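Local coordinates for putative glutathione S-transferase (Corynebacterium glutamicum, PDB 3M1G) that probably acts as a glutathione transferase of the ECM4-like, omega-related group, at the interface of chains A and B. Sequence-based numbering; all coordinates share one arbitrary frame. Chains: chain A/B, Putative glutathione S-transferase.

The interface of chains A and B. Residues chain A 313-317; chain B 209, 212-213.
The carboxamide of B:Gln209 pairs with both backbone polar atoms of A:Val315, much as a neighbouring strand would. Its OE1 accepts the A:Val315 N-H on a lone pair in the carbonyl plane, at 2.8 Å and nearly straight (174° at H). Its NE2 gives a more bent bond of 2.8 Å to A:Val315 O. A bend at chi2 (62°) folds the B:Gln209 chain and brings the amide up to the loop. Within chain B, NE2 also donates to B:Asn213 OD1, 3.0 Å away and one helical turn on; this bond agrees with the same amide orientation and helps hold it.

A second close-packed part surrounds B:His212. The ring accepts the A:Val317 N-H at its edge, through NE2 at 3.1 Å, which would leave ND1 to carry the proton in a neutral ring. A:Ile314 CG2 lies over one face, 3.7 Å from B:His212 CG, while A:Val317 CG2 meets the CD2 edge, displaced towards the other side and 3.6 Å from B:His212 CD2. The same A:Val317 methyl also reaches B:Asn213 OD1.

Towards A:Arg313 the contact loosens: little of that residue is buried, and water 1 links its carbonyl O to B:Gln209 OE1, 2.7 Å from the water. The contact's centre lies about 19 Å from the predicted nucleophile A:Cys70. Repeated by the two-fold, this docking of the 313-317 loop on the start of helix 209-229 forms part of the deposited dimer's interface, with a likely role in subunit association if that dimer is biological.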
loop_
_atom_site.group_PDB
_atom_site.type_symbol
_atom_site.label_atom_id
_atom_site.label_comp_id
_atom_site.label_asym_id
_atom_site.label_seq_id
_atom_site.Cartn_x
_atom_site.Cartn_y
_atom_site.Cartn_z
ATOM N N ARG A 313 -2.931 -12.110 -11.846
ATOM C CA ARG A 313 -2.684 -13.113 -10.809
ATOM C C ARG A 313 -1.279 -13.104 -10.178
ATOM O O ARG A 313 -0.850 -14.096 -9.576
ATOM C CB ARG A 313 -3.016 -14.526 -11.324
ATOM C CG ARG A 313 -4.439 -14.669 -11.796
ATOM C CD ARG A 313 -4.834 -16.153 -11.936
ATOM N NE ARG A 313 -5.293 -16.362 -13.270
ATOM C CZ ARG A 313 -6.515 -16.723 -13.660
ATOM N NH1 ARG A 313 -7.490 -16.984 -12.796
ATOM N NH2 ARG A 313 -6.739 -16.841 -14.976
ATOM N N ILE A 314 -0.602 -11.961 -10.228
ATOM C CA ILE A 314 0.713 -11.827 -9.633
ATOM C C ILE A 314 0.539 -11.514 -8.160
ATOM O O ILE A 314 -0.379 -10.780 -7.779
ATOM C CB ILE A 314 1.504 -10.781 -10.395
ATOM C CG1 ILE A 314 1.867 -11.384 -11.754
ATOM C CG2 ILE A 314 2.783 -10.325 -9.642
ATOM C CD1 ILE A 314 2.428 -10.420 -12.669
ATOM N N VAL A 315 1.381 -12.123 -7.333
ATOM C CA VAL A 315 1.406 -11.867 -5.901
ATOM C C VAL A 315 2.575 -10.925 -5.584
ATOM O O VAL A 315 3.717 -11.251 -5.880
ATOM C CB VAL A 315 1.586 -13.187 -5.098
ATOM C CG1 VAL A 315 1.457 -12.940 -3.563
ATOM C CG2 VAL A 315 0.556 -14.264 -5.545
ATOM N N PRO A 316 2.300 -9.743 -5.012
ATOM C CA PRO A 316 3.410 -8.851 -4.689
ATOM C C PRO A 316 4.404 -9.502 -3.731
ATOM O O PRO A 316 3.998 -10.257 -2.841
ATOM C CB PRO A 316 2.725 -7.654 -3.985
ATOM C CG PRO A 316 1.276 -7.755 -4.309
ATOM C CD PRO A 316 1.009 -9.219 -4.544
ATOM N N VAL A 317 5.677 -9.184 -3.880
ATOM C CA VAL A 317 6.694 -9.676 -2.943
ATOM C C VAL A 317 6.470 -9.039 -1.567
ATOM O O VAL A 317 6.601 -9.706 -0.559
ATOM C CB VAL A 317 8.137 -9.418 -3.434
ATOM C CG1 VAL A 317 9.177 -9.999 -2.405
ATOM C CG2 VAL A 317 8.316 -10.081 -4.793
ATOM N N GLN B 209 5.257 -14.062 -12.530
ATOM C CA GLN B 209 5.606 -13.894 -11.120
ATOM C C GLN B 209 7.103 -13.690 -10.993
ATOM O O GLN B 209 7.577 -12.875 -10.195
ATOM C CB GLN B 209 5.225 -15.137 -10.311
ATOM C CG GLN B 209 5.450 -14.991 -8.769
ATOM C CD GLN B 209 4.592 -13.880 -8.200
ATOM O OE1 GLN B 209 3.367 -13.876 -8.377
ATOM N NE2 GLN B 209 5.221 -12.908 -7.582
ATOM N N HIS B 212 8.128 -10.272 -11.951
ATOM C CA HIS B 212 7.798 -9.365 -10.833
ATOM C C HIS B 212 8.862 -9.445 -9.751
ATOM O O HIS B 212 9.371 -8.410 -9.309
ATOM C CB HIS B 212 6.398 -9.614 -10.252
ATOM C CG HIS B 212 6.166 -8.929 -8.937
ATOM N ND1 HIS B 212 5.763 -7.615 -8.844
ATOM C CD2 HIS B 212 6.351 -9.357 -7.667
ATOM C CE1 HIS B 212 5.659 -7.282 -7.565
ATOM N NE2 HIS B 212 5.988 -8.333 -6.830
ATOM N N ASN B 213 9.179 -10.656 -9.331
ATOM C CA ASN B 213 10.132 -10.888 -8.244
ATOM C C ASN B 213 11.488 -10.205 -8.488
ATOM O O ASN B 213 12.070 -9.589 -7.591
ATOM C CB ASN B 213 10.384 -12.366 -8.024
ATOM C CG ASN B 213 9.158 -13.134 -7.503
ATOM O OD1 ASN B 213 8.141 -12.561 -7.096
ATOM N ND2 ASN B 213 9.275 -14.456 -7.516
HETATM O O HOH W 1 1.557 -15.722 -9.017
#